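PDB 3OUT: glutamate racemase from Francisella tularensis subsp. tularensis, which belongs to the Asp/Glu/hydantoin racemase family of alpha/beta enzymes, built on two parallel sheets, and holds D-glutamic acid in its pocket. Local coordinates for residues A59-A62 with K63-D67; E164-A167 with K168-S172; R246-G249 with E250-Q254; L218-N222 with K223-T227; Y128-Q131 with I132-N136. All coordinates share one frame; numbering follows the deposited sequence. Where two conformers were deposited one is given.

Interaction 1. Residues A59-A62 with K63-D67; sequences AQTA and KFLID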
loop_
_atom_site.group_PDB
_atom_site.type_symbol
_atom_site.label_atom_id
_atom_site.label_comp_id
_atom_site.label_asym_id
_atom_site.label_seq_id
_atom_site.Cartn_x
_atom_site.Cartn_y
_atom_site.Cartn_z
ATOM N N ALA B 59 8.254 -3.315 7.628
ATOM C CA ALA B 59 9.424 -3.424 6.741
ATOM C C ALA B 59 9.510 -2.199 5.816
ATOM O O ALA B 59 10.579 -1.681 5.577
ATOM C CB ALA B 59 9.436 -4.740 5.960
ATOM N N GLN B 60 8.375 -1.686 5.347
ATOM C CA GLN B 60 8.378 -0.542 4.473
ATOM C C GLN B 60 8.881 0.714 5.195
ATOM O O GLN B 60 9.747 1.420 4.674
ATOM C CB GLN B 60 6.964 -0.289 3.926
ATOM C CG GLN B 60 6.395 -1.433 3.056
ATOM C CD GLN B 60 5.079 -1.021 2.499
ATOM O OE1 GLN B 60 4.105 -0.951 3.221
ATOM N NE2 GLN B 60 5.041 -0.694 1.194
ATOM N N THR B 61 8.352 0.984 6.396
ATOM C CA THR B 61 8.755 2.165 7.182
ATOM C C THR B 61 10.243 2.050 7.524
ATOM O O THR B 61 10.959 3.020 7.459
ATOM C CB THR B 61 7.928 2.324 8.443
ATOM O OG1 THR B 61 6.567 2.547 8.044
ATOM C CG2 THR B 61 8.412 3.518 9.290
ATOM N N ALA B 62 10.698 0.876 7.892
ATOM C CA ALA B 62 12.114 0.670 8.206
ATOM C C ALA B 62 12.997 1.043 7.052
ATOM O O ALA B 62 13.990 1.778 7.223
ATOM C CB ALA B 62 12.401 -0.787 8.665
ATOM N N LYS B 63 12.631 0.590 5.847
ATOM C CA LYS B 63 13.424 0.906 4.671
ATOM C C LYS B 63 13.414 2.411 4.408
ATOM O O LYS B 63 14.437 2.987 4.028
ATOM C CB LYS B 63 12.956 0.100 3.454
ATOM C CG LYS B 63 13.199 -1.380 3.669
ATOM C CD LYS B 63 12.514 -2.256 2.615
ATOM C CE LYS B 63 12.611 -3.729 2.990
ATOM N NZ LYS B 63 11.952 -4.643 1.932
ATOM N N PHE B 64 12.258 3.062 4.558
ATOM C CA PHE B 64 12.190 4.494 4.368
ATOM C C PHE B 64 13.146 5.193 5.325
ATOM O O PHE B 64 13.884 6.091 4.928
ATOM C CB PHE B 64 10.744 5.000 4.583
ATOM C CG PHE B 64 10.591 6.475 4.408
ATOM C CD1 PHE B 64 10.930 7.349 5.415
ATOM C CD2 PHE B 64 10.136 6.991 3.206
ATOM C CE1 PHE B 64 10.797 8.700 5.246
ATOM C CE2 PHE B 64 10.009 8.360 3.029
ATOM C CZ PHE B 64 10.330 9.212 4.069
ATOM N N LEU B 65 13.157 4.803 6.592
ATOM C CA LEU B 65 14.007 5.518 7.554
ATOM C C LEU B 65 15.487 5.297 7.290
ATOM O O LEU B 65 16.284 6.223 7.444
ATOM C CB LEU B 65 13.658 5.097 8.984
ATOM C CG LEU B 65 12.355 5.666 9.527
ATOM C CD1 LEU B 65 11.966 5.048 10.857
ATOM C CD2 LEU B 65 12.376 7.220 9.627
ATOM N N ILE B 66 15.849 4.071 6.917
ATOM C CA ILE B 66 17.250 3.732 6.628
ATOM C C ILE B 66 17.750 4.504 5.406
ATOM O O ILE B 66 18.889 4.965 5.386
ATOM C CB ILE B 66 17.468 2.216 6.532
ATOM C CG1 ILE B 66 17.243 1.565 7.903
ATOM C CG2 ILE B 66 18.870 1.885 5.926
ATOM C CD1 ILE B 66 18.171 1.970 9.106
ATOM N N ASP B 67 16.886 4.748 4.432
ATOM C CA ASP B 67 17.217 5.589 3.281
ATOM C C ASP B 67 17.462 7.041 3.647
ATOM O O ASP B 67 18.147 7.771 2.889
ATOM C CB ASP B 67 16.092 5.555 2.237
ATOM C CG ASP B 67 16.245 4.461 1.230
ATOM O OD1 ASP B 67 17.093 3.574 1.403
ATOM O OD2 ASP B 67 15.433 4.522 0.268
#
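Ala59 O accepts Lys63 N at 3.1 Å, the first of four successive i-to-i+4 bonds that make this stretch a regular alpha-helix, part of helix 51-67 packed on a parallel sheet. The lysine side chain runs back along the helix toward Ala59: with CG beside its backbone N (chi1 -65°) and the rest of the chain extended, it passes the same carbonyl, CG lying 3.3 Å from Ala59 O and CE 4.5 Å from Ala59 CB. At Gln60 the carbonyl takes Phe64 N, while the side chain leaves the segment pair altogether; its OE1 is bonded to Arg43 and its NE2 to Tyr268 O. The Phe64 ring also leads away, and meets Phe38. Thr61 faces the sheet. Its CG2 lies 4.2 Å from Leu65 CD1, the two side chains lying alongside each other and pointing the same way, and both rest on Phe13 of strand 10-14. The CB of Ala62 packs on Phe13 and on Ile91 of helix 78-92. Its carbonyl accepts Ile66 N at 3.0 Å, and Ile66 CG1 comes to 3.3 Å from the same Ala62 O.

Interaction 2. Residues E164-A167 with K168-S172; sequences ELVA and KEYLS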
loop_
_atom_site.group_PDB
_atom_site.type_symbol
_atom_site.label_atom_id
_atom_site.label_comp_id
_atom_site.label_asym_id
_atom_site.label_seq_id
_atom_site.Cartn_x
_atom_site.Cartn_y
_atom_site.Cartn_z
ATOM N N GLU B 164 -14.563 6.301 31.761
ATOM C CA GLU B 164 -14.620 5.476 32.970
ATOM C C GLU B 164 -15.360 4.146 32.796
ATOM O O GLU B 164 -14.908 3.121 33.263
ATOM C CB GLU B 164 -15.135 6.326 34.134
ATOM C CG GLU B 164 -14.156 7.443 34.482
ATOM C CD GLU B 164 -14.649 8.351 35.588
ATOM O OE1 GLU B 164 -15.555 7.931 36.330
ATOM O OE2 GLU B 164 -14.097 9.459 35.725
ATOM N N LEU B 165 -16.487 4.133 32.085
ATOM C CA LEU B 165 -17.197 2.900 31.871
ATOM C C LEU B 165 -16.468 1.920 30.945
ATOM O O LEU B 165 -16.502 0.740 31.194
ATOM C CB LEU B 165 -18.594 3.159 31.333
ATOM C CG LEU B 165 -19.635 3.691 32.331
ATOM C CD1 LEU B 165 -20.872 4.058 31.569
ATOM C CD2 LEU B 165 -19.957 2.670 33.413
ATOM N N VAL B 166 -15.869 2.424 29.858
ATOM C CA VAL B 166 -15.076 1.564 28.991
ATOM C C VAL B 166 -13.877 0.990 29.787
ATOM O O VAL B 166 -13.591 -0.180 29.679
ATOM C CB VAL B 166 -14.586 2.318 27.726
ATOM C CG1 VAL B 166 -13.679 1.400 26.870
ATOM C CG2 VAL B 166 -15.818 2.817 26.902
ATOM N N ALA B 167 -13.198 1.830 30.574
ATOM C CA ALA B 167 -12.078 1.365 31.396
ATOM C C ALA B 167 -12.544 0.306 32.404
ATOM O O ALA B 167 -11.861 -0.712 32.607
ATOM C CB ALA B 167 -11.370 2.530 32.095
ATOM N N LYS B 168 -13.702 0.505 33.028
ATOM C CA LYS B 168 -14.218 -0.535 33.968
ATOM C C LYS B 168 -14.395 -1.861 33.260
ATOM O O LYS B 168 -14.040 -2.923 33.797
ATOM C CB LYS B 168 -15.512 -0.082 34.670
ATOM C CG LYS B 168 -15.309 1.094 35.606
ATOM C CD LYS B 168 -16.615 1.487 36.321
ATOM C CE LYS B 168 -16.543 2.885 36.944
ATOM N NZ LYS B 168 -17.898 3.488 37.163
ATOM N N GLU B 169 -14.896 -1.825 32.022
ATOM C CA GLU B 169 -15.101 -3.043 31.255
ATOM C C GLU B 169 -13.800 -3.835 31.070
ATOM O O GLU B 169 -13.792 -5.056 31.217
ATOM C CB GLU B 169 -15.729 -2.695 29.891
ATOM C CG GLU B 169 -15.912 -3.848 28.954
ATOM C CD GLU B 169 -17.070 -4.762 29.303
ATOM O OE1 GLU B 169 -17.926 -4.401 30.152
ATOM O OE2 GLU B 169 -17.107 -5.856 28.689
ATOM N N TYR B 170 -12.704 -3.135 30.762
ATOM C CA TYR B 170 -11.441 -3.768 30.471
ATOM C C TYR B 170 -10.599 -4.052 31.722
ATOM O O TYR B 170 -9.792 -4.983 31.723
ATOM C CB TYR B 170 -10.606 -2.884 29.535
ATOM C CG TYR B 170 -11.145 -2.777 28.120
ATOM C CD1 TYR B 170 -11.602 -3.901 27.448
ATOM C CD2 TYR B 170 -11.187 -1.545 27.448
ATOM C CE1 TYR B 170 -12.098 -3.818 26.138
ATOM C CE2 TYR B 170 -11.671 -1.472 26.131
ATOM C CZ TYR B 170 -12.116 -2.592 25.491
ATOM O OH TYR B 170 -12.569 -2.524 24.201
ATOM N N LEU B 171 -10.736 -3.236 32.742
ATOM C CA LEU B 171 -9.832 -3.322 33.915
ATOM C C LEU B 171 -10.376 -4.167 35.051
ATOM O O LEU B 171 -9.623 -4.515 35.974
ATOM C CB LEU B 171 -9.501 -1.923 34.432
ATOM C CG LEU B 171 -8.754 -0.999 33.487
ATOM C CD1 LEU B 171 -8.697 0.374 34.038
ATOM C CD2 LEU B 171 -7.340 -1.536 33.181
ATOM N N SER B 172 -11.661 -4.512 34.992
ATOM C CA SER B 172 -12.268 -5.360 36.021
ATOM C C SER B 172 -11.572 -6.728 36.095
ATOM O O SER B 172 -11.494 -7.322 37.180
ATOM C CB SER B 172 -13.774 -5.511 35.768
ATOM O OG SER B 172 -14.015 -6.099 34.508
#
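Val166 and Tyr170 carry the apolar side of this contact, one turn apart and lying side by side with their ends in the same direction. Val166 CG1, placed beside the carbonyl carbon by chi1 of 177°, touches the phenol ring at CE2, 3.6 Å away, with CD2 next. Ala167 repeats the spacing on the next residue pair, its CB lying 3.9 Å from Leu171 CD1. This is the i-to-i+4 pattern of an amphipathic alpha-helix, helix 161-171, packed between helices 149-154 and 193-199: Val166 and Ala167 lie on Phe149, whose ring meets that of Tyr170 edge-to-face, Leu171 lies on Ile196 and Ile199, and Phe157 of a third subunit packs on Tyr170. The tyrosine hydroxyl is bonded to Leu148 N, which fixes the ring at its far end as well.

Backbone bonds form the second group. Lys168, Glu169, Tyr170 and Leu171 return their N-H groups to the carbonyls of Glu164, Leu165, Val166 and Ala167. The bonds are uneven near the end of the helix: Tyr170 N to Val166 O stretches to 3.3 Å, with a weak second bond from Tyr170 N to Ala167 O, whereas Leu171 N to Ala167 O is 2.8 Å. As for charge, Lys168 lies extended over Glu164 O, with CG 3.1 Å from that oxygen, but its NZ stays 5.1 Å from Glu164 OE1, too far for a salt bridge.

Interaction 3. Residues R246-G249 with E250-Q254; sequences RSVG and EMFLQ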
loop_
_atom_site.group_PDB
_atom_site.type_symbol
_atom_site.label_atom_id
_atom_site.label_comp_id
_atom_site.label_asym_id
_atom_site.label_seq_id
_atom_site.Cartn_x
_atom_site.Cartn_y
_atom_site.Cartn_z
ATOM N N ARG B 246 -3.771 17.039 12.686
ATOM C CA ARG B 246 -3.078 18.132 13.351
ATOM C C ARG B 246 -3.458 18.183 14.799
ATOM O O ARG B 246 -2.586 18.152 15.683
ATOM C CB ARG B 246 -3.412 19.453 12.660
ATOM C CG ARG B 246 -2.412 20.573 12.916
ATOM C CD ARG B 246 -2.479 21.207 14.298
ATOM N NE ARG B 246 -3.818 21.671 14.690
ATOM C CZ ARG B 246 -4.203 21.953 15.941
ATOM N NH1 ARG B 246 -3.362 21.807 16.977
ATOM N NH2 ARG B 246 -5.463 22.358 16.172
ATOM N N SER B 247 -4.749 18.227 15.067
ATOM C CA SER B 247 -5.212 18.408 16.436
ATOM C C SER B 247 -4.937 17.196 17.330
ATOM O O SER B 247 -4.502 17.356 18.452
ATOM C CB SER B 247 -6.683 18.808 16.446
ATOM O OG SER B 247 -7.512 17.757 16.010
ATOM N N VAL B 248 -5.180 15.989 16.831
ATOM C CA VAL B 248 -4.984 14.804 17.679
ATOM C C VAL B 248 -3.475 14.559 17.861
ATOM O O VAL B 248 -3.028 14.247 18.974
ATOM C CB VAL B 248 -5.774 13.583 17.171
ATOM C CG1 VAL B 248 -5.525 12.357 18.062
ATOM C CG2 VAL B 248 -7.249 13.881 17.097
ATOM N N GLY B 249 -2.674 14.730 16.812
ATOM C CA GLY B 249 -1.235 14.520 16.951
ATOM C C GLY B 249 -0.601 15.482 17.934
ATOM O O GLY B 249 0.227 15.109 18.734
ATOM N N GLU B 250 -0.985 16.757 17.845
ATOM C CA GLU B 250 -0.386 17.787 18.683
ATOM C C GLU B 250 -0.862 17.675 20.121
ATOM O O GLU B 250 -0.160 18.148 21.011
ATOM C CB GLU B 250 -0.581 19.180 18.076
ATOM C CG GLU B 250 0.226 19.316 16.795
ATOM C CD GLU B 250 0.136 20.700 16.153
ATOM O OE1 GLU B 250 -0.570 21.603 16.671
ATOM O OE2 GLU B 250 0.774 20.861 15.102
HETATM N N MSE B 251 -1.983 16.988 20.353
HETATM C CA MSE B 251 -2.399 16.593 21.742
HETATM C C MSE B 251 -1.313 15.720 22.397
HETATM O O MSE B 251 -1.006 15.907 23.568
HETATM C CB MSE B 251 -3.761 15.895 21.751
HETATM C CG MSE B 251 -4.288 15.524 23.121
HETATM SE SE MSE B 251 -5.941 14.502 23.120
HETATM C CE MSE B 251 -5.386 12.777 22.323
ATOM N N PHE B 252 -0.679 14.842 21.615
ATOM C CA PHE B 252 0.402 13.986 22.110
ATOM C C PHE B 252 1.718 14.707 22.113
ATOM O O PHE B 252 2.509 14.514 23.033
ATOM C CB PHE B 252 0.529 12.708 21.258
ATOM C CG PHE B 252 -0.547 11.700 21.544
ATOM C CD1 PHE B 252 -1.701 11.680 20.812
ATOM C CD2 PHE B 252 -0.416 10.801 22.583
ATOM C CE1 PHE B 252 -2.703 10.775 21.051
ATOM C CE2 PHE B 252 -1.437 9.874 22.840
ATOM C CZ PHE B 252 -2.580 9.879 22.082
ATOM N N LEU B 253 1.981 15.497 21.076
ATOM C CA LEU B 253 3.308 16.143 20.921
ATOM C C LEU B 253 3.461 17.290 21.908
ATOM O O LEU B 253 4.538 17.537 22.411
ATOM C CB LEU B 253 3.490 16.675 19.497
ATOM C CG LEU B 253 4.841 17.353 19.187
ATOM C CD1 LEU B 253 6.013 16.399 19.433
ATOM C CD2 LEU B 253 4.832 17.818 17.748
ATOM N N GLN B 254 2.380 18.010 22.175
ATOM C CA GLN B 254 2.401 19.145 23.127
ATOM C C GLN B 254 3.136 20.378 22.597
ATOM O O GLN B 254 3.505 21.292 23.363
ATOM C CB GLN B 254 2.917 18.717 24.517
ATOM C CG GLN B 254 2.067 17.597 25.138
ATOM C CD GLN B 254 2.275 17.402 26.630
ATOM O OE1 GLN B 254 3.040 18.123 27.269
ATOM N NE2 GLN B 254 1.617 16.403 27.186
#
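Glu250 N returns to Arg246 O at 3.0 Å and Leu253 N to Gly249 O at 3.0 Å, in helix 245-253, the connecting helix of a beta-alpha-beta unit between strands 234-238 and 259-262; between them Met251 N bonds to Ser247 O, and Gly249 O takes a weak second bond from Phe252 N. The helix stops at Gln254, whose positive phi breaks the helical path.

The side chains of Arg246 and Glu250, one turn apart, form a salt bridge, NH1 to OE1 at 2.8 Å. Arg246 reaches it by curling: CG lies anti to the backbone N, and bends at chi2 and chi3 bring the chain back across the extended glutamate at about a right angle. OE1 lies near the guanidinium plane, at its edge, but the approach to the carboxylate is from above its plane, the two planes being turned 63° apart. The curl also lays Arg246 CD 3.1 Å from the same OE1. On another face, the carbonyl oxygen of Val248 sits at the edge of the Phe252 ring, 3.4 Å from CD1. Val248 CG1 lies 4.3 Å from CE of Met251, a selenomethionine, and Phe252 itself meets His188 of the ligand pocket.

Glu250 OE2 is bonded to Met257 N and salt-bridged to Arg246 NH2 of a fourth subunit, while NE of this chain's own Arg246 is bonded to Gln258 O of that subunit. A carboxylate so surrounded by donors is probably ionised, and the intrachain pair is thus part of a charged network that crosses a subunit interface.

Interaction 4. Residues L218-N222 with K223-T227; sequences LLFEN and KLLNT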
loop_
_atom_site.group_PDB
_atom_site.type_symbol
_atom_site.label_atom_id
_atom_site.label_comp_id
_atom_site.label_asym_id
_atom_site.label_seq_id
_atom_site.Cartn_x
_atom_site.Cartn_y
_atom_site.Cartn_z
ATOM N N LEU B 218 22.648 5.324 24.941
ATOM C CA LEU B 218 23.362 4.766 23.827
ATOM C C LEU B 218 24.128 5.834 23.069
ATOM O O LEU B 218 25.296 5.647 22.759
ATOM C CB LEU B 218 22.424 4.023 22.877
ATOM C CG LEU B 218 23.054 3.207 21.741
ATOM C CD1 LEU B 218 22.105 2.080 21.276
ATOM C CD2 LEU B 218 23.468 4.087 20.576
ATOM N N LEU B 219 23.478 6.945 22.736
ATOM C CA LEU B 219 24.189 8.003 21.986
ATOM C C LEU B 219 25.353 8.597 22.780
ATOM O O LEU B 219 26.419 8.860 22.245
ATOM C CB LEU B 219 23.234 9.121 21.593
ATOM C CG LEU B 219 22.134 8.703 20.620
ATOM C CD1 LEU B 219 21.212 9.875 20.385
ATOM C CD2 LEU B 219 22.683 8.231 19.268
ATOM N N PHE B 220 25.122 8.824 24.061
ATOM C CA PHE B 220 26.145 9.397 24.921
ATOM C C PHE B 220 27.344 8.469 25.035
ATOM O O PHE B 220 28.500 8.891 24.846
ATOM C CB PHE B 220 25.560 9.663 26.297
ATOM C CG PHE B 220 26.581 10.065 27.312
ATOM C CD1 PHE B 220 27.013 11.377 27.393
ATOM C CD2 PHE B 220 27.112 9.129 28.181
ATOM C CE1 PHE B 220 27.983 11.750 28.333
ATOM C CE2 PHE B 220 28.077 9.503 29.136
ATOM C CZ PHE B 220 28.501 10.803 29.210
ATOM N N GLU B 221 27.082 7.206 25.348
ATOM C CA GLU B 221 28.185 6.289 25.635
ATOM C C GLU B 221 28.986 6.036 24.365
ATOM O O GLU B 221 30.210 5.844 24.415
ATOM C CB GLU B 221 27.670 4.988 26.252
ATOM C CG GLU B 221 27.120 5.134 27.693
ATOM C CD GLU B 221 28.181 5.528 28.758
ATOM O OE1 GLU B 221 29.393 5.384 28.500
ATOM O OE2 GLU B 221 27.783 5.992 29.853
ATOM N N ASN B 222 28.315 6.086 23.218
ATOM C CA ASN B 222 28.980 5.847 21.937
ATOM C C ASN B 222 29.489 7.111 21.240
ATOM O O ASN B 222 29.957 7.041 20.109
ATOM C CB ASN B 222 28.080 4.988 21.035
ATOM C CG ASN B 222 27.872 3.562 21.609
ATOM O OD1 ASN B 222 28.833 2.861 21.914
ATOM N ND2 ASN B 222 26.625 3.152 21.761
ATOM N N LYS B 223 29.425 8.248 21.940
ATOM C CA LYS B 223 29.870 9.552 21.437
ATOM C C LYS B 223 29.216 9.933 20.095
ATOM O O LYS B 223 29.896 10.408 19.167
ATOM C CB LYS B 223 31.407 9.576 21.297
ATOM C CG LYS B 223 32.202 9.254 22.576
ATOM C CD LYS B 223 33.741 9.405 22.364
ATOM C CE LYS B 223 34.277 10.820 22.689
ATOM N NZ LYS B 223 35.794 10.859 22.822
ATOM N N LEU B 224 27.905 9.711 19.991
ATOM C CA LEU B 224 27.164 10.000 18.757
ATOM C C LEU B 224 26.167 11.141 18.921
ATOM O O LEU B 224 25.017 11.014 18.562
ATOM C CB LEU B 224 26.432 8.742 18.321
ATOM C CG LEU B 224 27.301 7.636 17.731
ATOM C CD1 LEU B 224 26.422 6.396 17.467
ATOM C CD2 LEU B 224 28.032 8.127 16.458
ATOM N N LEU B 225 26.636 12.261 19.457
ATOM C CA LEU B 225 25.810 13.419 19.738
ATOM C C LEU B 225 26.025 14.522 18.715
ATOM O O LEU B 225 27.139 14.779 18.243
ATOM C CB LEU B 225 26.116 13.927 21.163
ATOM C CG LEU B 225 25.913 12.961 22.320
ATOM C CD1 LEU B 225 26.458 13.571 23.642
ATOM C CD2 LEU B 225 24.489 12.602 22.525
ATOM N N ASN B 226 24.930 15.180 18.344
ATOM C CA ASN B 226 24.930 16.229 17.350
ATOM C C ASN B 226 25.684 17.474 17.850
ATOM O O ASN B 226 25.368 18.004 18.914
ATOM C CB ASN B 226 23.475 16.534 16.943
ATOM C CG ASN B 226 23.366 17.525 15.774
ATOM O OD1 ASN B 226 23.949 18.594 15.808
ATOM N ND2 ASN B 226 22.542 17.190 14.777
ATOM N N THR B 227 26.690 17.892 17.085
ATOM C CA THR B 227 27.528 19.052 17.440
ATOM C C THR B 227 27.405 20.169 16.422
ATOM O O THR B 227 28.321 20.994 16.282
ATOM C CB THR B 227 29.001 18.617 17.533
ATOM O OG1 THR B 227 29.415 18.083 16.272
ATOM C CG2 THR B 227 29.179 17.551 18.604
#
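Lys223 has positive phi (54°, with psi 44°), and this turn of the backbone brings Leu224 N back to Leu219 O while Lys223 N meets Phe220 O: a Schellman motif with Lys223 as its C-prime residue, ending helix 208-221. The two bonds differ in quality. Leu224 N to Leu219 O, at 2.8 Å, is nearly straight, with an N-H...O angle of 173°, whereas Lys223 N approaches Phe220 O from well above the carbonyl plane at 3.1 Å.

Past the reversal the chain lays two leucines against the last turn. Leu224 crosses Leu219 at about a right angle, and its CB lies 3.9 Å from Leu219 CD2. Leu225 sends CD2 to within 3.8 Å of Leu219 CB, while its other methyl, CD1, reaches the Phe220 ring at CD1, 4.4 Å away. Leu219, a buried residue, is touched by both leucines.

The exit loop, which leads on to strand 234-238, is held by other parts of the chain as well: Lys71 NZ bonds to Leu224 O, and Glu33 accepts Asn226 N. Back at the helix end, Leu218 O is met twice by Asn222, through its backbone N at 3.1 Å and through a weak bond from ND2 at 3.0 Å.

Interaction 5. Residues Y128-Q131 with I132-N136; sequences YALQ and IHKKN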
loop_
_atom_site.group_PDB
_atom_site.type_symbol
_atom_site.label_atom_id
_atom_site.label_comp_id
_atom_site.label_asym_id
_atom_site.label_seq_id
_atom_site.Cartn_x
_atom_site.Cartn_y
_atom_site.Cartn_z
ATOM N N TYR B 128 4.693 -9.000 25.657
ATOM C CA TYR B 128 5.065 -8.449 26.970
ATOM C C TYR B 128 5.313 -9.581 27.946
ATOM O O TYR B 128 6.311 -9.578 28.656
ATOM C CB TYR B 128 4.023 -7.477 27.515
ATOM C CG TYR B 128 4.364 -6.012 27.303
ATOM C CD1 TYR B 128 5.298 -5.402 28.078
ATOM C CD2 TYR B 128 3.684 -5.227 26.354
ATOM C CE1 TYR B 128 5.603 -4.053 27.906
ATOM C CE2 TYR B 128 3.951 -3.926 26.202
ATOM C CZ TYR B 128 4.935 -3.329 26.988
ATOM O OH TYR B 128 5.234 -1.990 26.813
ATOM N N ALA B 129 4.405 -10.550 27.994
ATOM C CA ALA B 129 4.632 -11.697 28.921
ATOM C C ALA B 129 5.916 -12.433 28.578
ATOM O O ALA B 129 6.704 -12.760 29.446
ATOM C CB ALA B 129 3.455 -12.620 28.892
ATOM N N LEU B 130 6.149 -12.682 27.296
ATOM C CA LEU B 130 7.369 -13.365 26.869
ATOM C C LEU B 130 8.636 -12.631 27.277
ATOM O O LEU B 130 9.576 -13.240 27.818
ATOM C CB LEU B 130 7.352 -13.593 25.364
ATOM C CG LEU B 130 8.514 -14.404 24.794
ATOM C CD1 LEU B 130 8.337 -15.890 25.148
ATOM C CD2 LEU B 130 8.675 -14.127 23.280
ATOM N N GLN B 131 8.661 -11.327 27.057
ATOM C CA GLN B 131 9.874 -10.533 27.339
ATOM C C GLN B 131 10.088 -10.367 28.828
ATOM O O GLN B 131 11.218 -10.357 29.278
ATOM C CB GLN B 131 9.827 -9.181 26.643
ATOM C CG GLN B 131 9.786 -9.273 25.102
ATOM C CD GLN B 131 11.041 -9.859 24.495
ATOM O OE1 GLN B 131 12.152 -9.543 24.914
ATOM N NE2 GLN B 131 10.865 -10.727 23.492
ATOM N N ILE B 132 9.008 -10.244 29.584
ATOM C CA ILE B 132 9.116 -10.190 31.043
ATOM C C ILE B 132 9.674 -11.511 31.524
ATOM O O ILE B 132 10.580 -11.542 32.351
ATOM C CB ILE B 132 7.766 -9.861 31.711
ATOM C CG1 ILE B 132 7.353 -8.426 31.382
ATOM C CG2 ILE B 132 7.827 -10.068 33.246
ATOM C CD1 ILE B 132 5.883 -8.085 31.683
ATOM N N HIS B 133 9.149 -12.610 30.980
ATOM C CA HIS B 133 9.616 -13.949 31.368
ATOM C C HIS B 133 11.051 -14.292 30.953
ATOM O O HIS B 133 11.705 -15.121 31.631
ATOM C CB HIS B 133 8.627 -15.010 30.898
ATOM C CG HIS B 133 7.326 -14.993 31.646
ATOM N ND1 HIS B 133 6.130 -15.374 31.061
ATOM C CD2 HIS B 133 7.027 -14.627 32.912
ATOM C CE1 HIS B 133 5.149 -15.224 31.944
ATOM N NE2 HIS B 133 5.679 -14.789 33.084
ATOM N N LYS B 134 11.564 -13.625 29.925
ATOM C CA LYS B 134 12.986 -13.715 29.575
ATOM C C LYS B 134 13.897 -13.169 30.664
ATOM O O LYS B 134 15.012 -13.649 30.816
ATOM C CB LYS B 134 13.302 -12.995 28.260
ATOM C CG LYS B 134 12.822 -13.756 27.049
ATOM C CD LYS B 134 13.235 -13.038 25.761
ATOM C CE LYS B 134 12.652 -13.731 24.518
ATOM N NZ LYS B 134 13.161 -15.108 24.410
ATOM N N LYS B 135 13.424 -12.164 31.411
ATOM C CA LYS B 135 14.139 -11.640 32.586
ATOM C C LYS B 135 13.922 -12.531 33.783
ATOM O O LYS B 135 14.883 -12.858 34.514
ATOM C CB LYS B 135 13.651 -10.224 32.924
ATOM C CG LYS B 135 13.968 -9.187 31.854
ATOM C CD LYS B 135 15.435 -8.854 31.715
ATOM C CE LYS B 135 15.634 -7.660 30.799
ATOM N NZ LYS B 135 17.009 -7.061 30.898
ATOM N N ASN B 136 12.673 -12.938 34.024
ATOM C CA ASN B 136 12.366 -13.840 35.125
ATOM C C ASN B 136 11.079 -14.600 34.863
ATOM O O ASN B 136 10.017 -14.012 34.907
ATOM C CB ASN B 136 12.249 -13.045 36.409
ATOM C CG ASN B 136 12.036 -13.923 37.658
ATOM O OD1 ASN B 136 11.698 -15.112 37.609
ATOM N ND2 ASN B 136 12.164 -13.272 38.798
#
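Gln131, Ile132 and Lys134 bury the most surface in this contact, which spans the final turns of helix 127-135, an alpha-helix flanking strand 140-145 of the four-stranded parallel sheet. Gln131 and Lys134 run alongside each other with their ends in the same direction. The glutamine bends at chi2, with CG beside its backbone N, and this turn brings the amide against the methylenes of the lysine: NE2 lies 3.6 Å from Lys134 CE, and OE1 3.8 Å from Lys134 CD. Leu130 CD2 meets the same Lys134 CE from another direction at 4.2 Å, its chain crossing the lysine obliquely. The aliphatic part of Lys134 is therefore what packs on the preceding turn. Its backbone N bonds to Leu130 O and, weakly, to Gln131 O.

Ile132 faces inward. Its N-H goes to Tyr128 O at 2.9 Å, and CG1, lying beside the backbone N (chi1 -68°), passes 3.1 Å from that same oxygen, with CD1 also within 3.4 Å of Tyr128 O. From there Ile132 rests on Val141 of strand 140-145 and on Val105 of helix 100-106. Tyr128, one turn earlier, bonds through its hydroxyl to Asn78, a residue of the ligand pocket.

His133 looks toward another subunit. Its imidazole uses both nitrogens, NE2 with Ile139 O and ND1 with Glu69 of a fifth subunit, which fixes the rotation of the ring. Its backbone N bonds to Ala129 O at 2.9 Å, and CG lies 3.2 Å from the same oxygen.

In the fold
Along the chain the order is interaction 1, 5, 2, 4 and 3, all in series and none touching another. Helix 51-67 (interaction 1) and helix 245-253 (interaction 3) belong with the six-stranded parallel sheet, their centres about 24 Å apart. Interactions 5 and 2 lie on helices 127-135 and 161-171 beside the four-stranded sheet, about 26 Å apart between centres. Interaction 4 ends helix 208-221, where the chain goes back from the second sheet to the first. Interactions 1 and 2 lie on opposite sides of the chain's centre, about 37 Å apart between centres. In interactions 1, 2, 3 and 5 the helices pack within the chain and also meet other subunits.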